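Local coordinates for membrane lipoprotein TpN32 (Treponema pallidum, PDB 1XS5) that binds L-methionine between its two lobes and probably serves as a substrate-binding lipoprotein for methionine uptake, at residues F56-V60 and P61-Q65; F135-V138 and E139-Q142. All coordinates share one frame; numbering follows the deposited sequence.

Contact 1 (F56-V60 and P61-Q65); sequences FFQHV and PHMQQ. With MET (methionine), chain B.
Phe57 meets His62 beside the thioether end of the bound methionine: its CE2 lies 3.8 Å from CE1 of His62, the ring planes are 77° apart, and the methyl CE of the ligand touches both rings. The next residue, Gln58, lays CB over the centre of the Phe57 ring and sends an extended chain past His62 so that OE1 arrives at the ring edge. There OE1 accepts from His62 ND1 at 3.0 Å, a nearly straight bond (171°) with the oxygen exactly in the ring plane. NE2 of Gln58 bonds to Asn44, so both ends of the amide are held; the in-plane ND1 bond, with the packing of Phe57 and the ligand, restrains the turn of the imidazole. That ring, with CG anti to the backbone N (chi1 -177°), turns one face to the ligand, whose CE sits 3.6 Å above its plane, over the centre. His59 occupies the N-cap: its ND1 accepts from His62 N at 3.2 Å, the donor lying somewhat out of the His59 ring plane. This bond leaves NE2 of His59 to pair with Asn112, while ligand SD lies over one face of the ring, 3.4 Å from that NE2. The carbonyl O of His59 takes the first i+4 bond, from Met63 N, and a weak one from His62 N; Val60 O takes the next i+4 bond, from Gln64 N at 2.8 Å. The extended chain of Gln64 runs obliquely past Val60, its CD and NE2 each 3.5 Å from Val60 CG1. The geometry is that of a strand end running into a capped helix N terminus, where strand 54-59 of the mixed sheet and helix 60-70 together supply the thioether-binding side of a periplasmic-binding-protein cleft.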
# COMPACT_ATOMS: atom_id res chain seq x y z
N PHE A 56 -10.71 0.60 -1.45
CA PHE A 56 -9.78 1.10 -0.45
C PHE A 56 -8.61 0.12 -0.30
O PHE A 56 -8.67 -0.85 0.46
CB PHE A 56 -10.55 1.29 0.88
CG PHE A 56 -9.68 1.80 2.04
CD1 PHE A 56 -8.76 2.82 1.84
CD2 PHE A 56 -9.82 1.30 3.30
CE1 PHE A 56 -8.01 3.31 2.92
CE2 PHE A 56 -9.09 1.79 4.35
CZ PHE A 56 -8.19 2.78 4.15
N PHE A 57 -7.54 0.37 -1.06
CA PHE A 57 -6.38 -0.53 -0.98
C PHE A 57 -5.06 0.03 -1.51
O PHE A 57 -4.04 -0.60 -1.34
CB PHE A 57 -6.64 -1.80 -1.81
CG PHE A 57 -6.43 -1.59 -3.30
CD1 PHE A 57 -7.39 -0.94 -4.08
CD2 PHE A 57 -5.27 -2.06 -3.92
CE1 PHE A 57 -7.20 -0.76 -5.47
CE2 PHE A 57 -5.06 -1.89 -5.29
CZ PHE A 57 -6.03 -1.25 -6.07
N GLN A 58 -5.08 1.23 -2.12
CA GLN A 58 -3.89 1.73 -2.78
C GLN A 58 -3.52 3.16 -2.40
O GLN A 58 -4.30 3.83 -1.71
CB GLN A 58 -4.14 1.70 -4.29
CG GLN A 58 -5.12 2.85 -4.76
CD GLN A 58 -5.82 2.60 -6.12
OE1 GLN A 58 -5.19 2.44 -7.14
NE2 GLN A 58 -7.12 2.59 -6.11
N HIS A 59 -2.37 3.60 -2.91
CA HIS A 59 -1.95 4.99 -2.70
C HIS A 59 -2.11 5.75 -4.05
O HIS A 59 -2.40 5.13 -5.09
CB HIS A 59 -0.51 5.05 -2.15
CG HIS A 59 0.46 4.14 -2.84
ND1 HIS A 59 0.76 4.23 -4.18
CD2 HIS A 59 1.25 3.16 -2.35
CE1 HIS A 59 1.70 3.35 -4.48
NE2 HIS A 59 2.01 2.69 -3.38
N VAL A 60 -1.94 7.07 -4.07
CA VAL A 60 -2.14 7.80 -5.31
C VAL A 60 -1.22 7.43 -6.50
O VAL A 60 -1.70 7.38 -7.64
CB VAL A 60 -2.14 9.36 -5.06
CG1 VAL A 60 -2.26 10.09 -6.39
CG2 VAL A 60 -3.36 9.73 -4.19
N PRO A 61 0.10 7.21 -6.26
CA PRO A 61 0.96 6.83 -7.39
C PRO A 61 0.45 5.54 -8.06
O PRO A 61 0.53 5.39 -9.26
CB PRO A 61 2.34 6.64 -6.73
CG PRO A 61 2.35 7.72 -5.68
CD PRO A 61 0.91 7.60 -5.08
N HIS A 62 -0.08 4.61 -7.27
CA HIS A 62 -0.60 3.37 -7.84
C HIS A 62 -1.84 3.64 -8.71
O HIS A 62 -1.97 3.12 -9.79
CB HIS A 62 -0.91 2.36 -6.73
CG HIS A 62 -1.38 1.04 -7.25
ND1 HIS A 62 -2.71 0.78 -7.52
CD2 HIS A 62 -0.70 -0.07 -7.61
CE1 HIS A 62 -2.82 -0.43 -8.03
NE2 HIS A 62 -1.61 -0.97 -8.10
N MET A 63 -2.74 4.46 -8.20
CA MET A 63 -3.96 4.86 -8.89
C MET A 63 -3.60 5.57 -10.20
O MET A 63 -4.21 5.32 -11.27
CB MET A 63 -4.75 5.82 -7.98
CG MET A 63 -6.13 6.15 -8.51
SD MET A 63 -6.88 7.52 -7.62
CE MET A 63 -5.85 8.94 -8.20
N GLN A 64 -2.60 6.46 -10.12
CA GLN A 64 -2.14 7.18 -11.32
C GLN A 64 -1.60 6.23 -12.34
O GLN A 64 -1.91 6.35 -13.53
CB GLN A 64 -1.10 8.26 -10.95
CG GLN A 64 -1.78 9.39 -10.19
CD GLN A 64 -0.82 10.41 -9.60
OE1 GLN A 64 0.34 10.11 -9.31
NE2 GLN A 64 -1.33 11.64 -9.37
N GLN A 65 -0.80 5.26 -11.89
CA GLN A 65 -0.27 4.27 -12.80
C GLN A 65 -1.45 3.57 -13.49
O GLN A 65 -1.44 3.38 -14.71
CB GLN A 65 0.58 3.25 -12.02
CG GLN A 65 1.50 2.32 -12.85
CD GLN A 65 0.76 1.29 -13.70
OE1 GLN A 65 -0.24 0.68 -13.27
NE2 GLN A 65 1.27 1.06 -14.92
N MET B . -1.22 -0.87 1.36
CA MET B . -0.19 -0.71 0.28
C MET B . 0.99 0.20 0.68
O MET B . 2.17 -0.19 0.45
CB MET B . -0.83 -0.14 -1.00
CG MET B . 0.09 -0.24 -2.20
SD MET B . -0.59 0.46 -3.72
CE MET B . -1.68 -0.94 -4.21
OXT MET B . 0.73 1.30 1.22

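Contact 2 (F135-V138 and E139-Q142); sequences FATV and EDVQ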
# COMPACT_ATOMS: atom_id res chain seq x y z
N PHE A 135 7.40 5.92 -11.68
CA PHE A 135 7.25 4.49 -12.04
C PHE A 135 8.55 3.77 -12.42
O PHE A 135 8.54 2.78 -13.18
CB PHE A 135 6.20 4.34 -13.15
CG PHE A 135 4.92 5.05 -12.85
CD1 PHE A 135 4.34 4.98 -11.58
CD2 PHE A 135 4.35 5.90 -13.80
CE1 PHE A 135 3.24 5.73 -11.25
CE2 PHE A 135 3.21 6.67 -13.46
CZ PHE A 135 2.67 6.58 -12.18
N ALA A 136 9.65 4.26 -11.87
CA ALA A 136 10.98 3.71 -12.10
C ALA A 136 11.07 2.21 -11.79
O ALA A 136 10.38 1.72 -10.87
CB ALA A 136 12.00 4.49 -11.24
N THR A 137 11.90 1.49 -12.55
CA THR A 137 12.09 0.05 -12.29
C THR A 137 13.56 -0.29 -12.17
O THR A 137 14.42 0.58 -12.23
CB THR A 137 11.50 -0.84 -13.41
OG1 THR A 137 12.12 -0.50 -14.65
CG2 THR A 137 9.97 -0.68 -13.50
N VAL A 138 13.86 -1.57 -12.04
CA VAL A 138 15.23 -1.99 -11.90
C VAL A 138 16.11 -1.53 -13.08
O VAL A 138 17.32 -1.39 -12.89
CB VAL A 138 15.33 -3.53 -11.78
CG1 VAL A 138 14.66 -3.99 -10.48
CG2 VAL A 138 14.66 -4.19 -13.01
N GLU A 139 15.51 -1.32 -14.25
CA GLU A 139 16.26 -0.88 -15.45
C GLU A 139 16.80 0.54 -15.26
O GLU A 139 17.73 0.97 -15.96
CB GLU A 139 15.36 -0.91 -16.69
CG GLU A 139 14.57 0.37 -16.87
CD GLU A 139 13.40 0.24 -17.85
OE1 GLU A 139 13.63 -0.03 -19.06
OE2 GLU A 139 12.23 0.42 -17.39
N ASP A 140 16.21 1.27 -14.32
CA ASP A 140 16.62 2.64 -14.01
C ASP A 140 17.74 2.72 -12.96
O ASP A 140 18.12 3.81 -12.54
CB ASP A 140 15.42 3.45 -13.52
CG ASP A 140 14.37 3.66 -14.61
OD1 ASP A 140 14.76 4.11 -15.71
OD2 ASP A 140 13.16 3.38 -14.39
N VAL A 141 18.25 1.58 -12.51
CA VAL A 141 19.30 1.61 -11.50
C VAL A 141 20.61 2.02 -12.15
O VAL A 141 21.12 1.31 -12.99
CB VAL A 141 19.50 0.22 -10.84
CG1 VAL A 141 20.72 0.25 -9.92
CG2 VAL A 141 18.27 -0.14 -10.03
N GLN A 142 21.17 3.16 -11.75
CA GLN A 142 22.42 3.59 -12.37
C GLN A 142 23.70 3.04 -11.75
O GLN A 142 24.74 2.91 -12.43
CB GLN A 142 22.47 5.11 -12.41
CG GLN A 142 23.79 5.63 -12.92
CD GLN A 142 23.88 7.12 -12.79
OE1 GLN A 142 24.79 7.64 -12.14
NE2 GLN A 142 22.94 7.82 -13.40
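Asp140 is tied to Thr137 by two hydrogen bonds, one closing a short 3-10 turn. In one, Thr137 N donates to Asp140 OD2 at 2.9 Å (158°), reaching the carboxylate oxygen from its anti side; in the other, the turn bond, Asp140 N donates to Thr137 O at 2.8 Å. Asp140 thus engages both N-H and carbonyl of Thr137, its carboxylate accepting as in the side-chain-to-main-chain half of a capping box. The other carboxylate oxygen, OD1, forms a salt bridge with Arg129, which ties the turn to the chain just after strand 127-128 and would be expected to stabilise the charged form. Following the chain, Val141 N donates to Val138 O at 3.1 Å, with the donor well above the carbonyl plane, as suits a tight 3-10 bend, and the chain then enters strand 141-143. Val138 N is taken up by Glu113 of helix 110-122. Packing is modest: Ala136 CB lies 3.5 Å from Asp140 OD2, and Val141 CG2 rests 3.3 Å from Val138 O. Toward the exposed side, Glu139 CG stands between its backbone N and carbonyl carbon (chi1 86°), which carries the chain back over Thr137 and brings OE2 to 2.9 Å from Thr137 OG1.

The two contacts follow one another in series along the chain, neither nesting nor crossing. Contact 1 comes first and spans the junction of strand 54-59 with helix 60-70, beside the bound methionine. Much later, contact 2 closes the 3-10 turn between strand 127-128 and strand 141-143, which pair as a two-stranded antiparallel sheet. Their centres are 19 Å apart, yet Phe135, at the start of 135-142, reaches helix 60-70: its CE1 lies 3.4 Å from Pro61 O and its CZ 3.7 Å from Gln65 N. Helix 110-122 is a shared neighbour, touched by His59 and His62 from contact 1 and by Ala136 and Thr137 from contact 2.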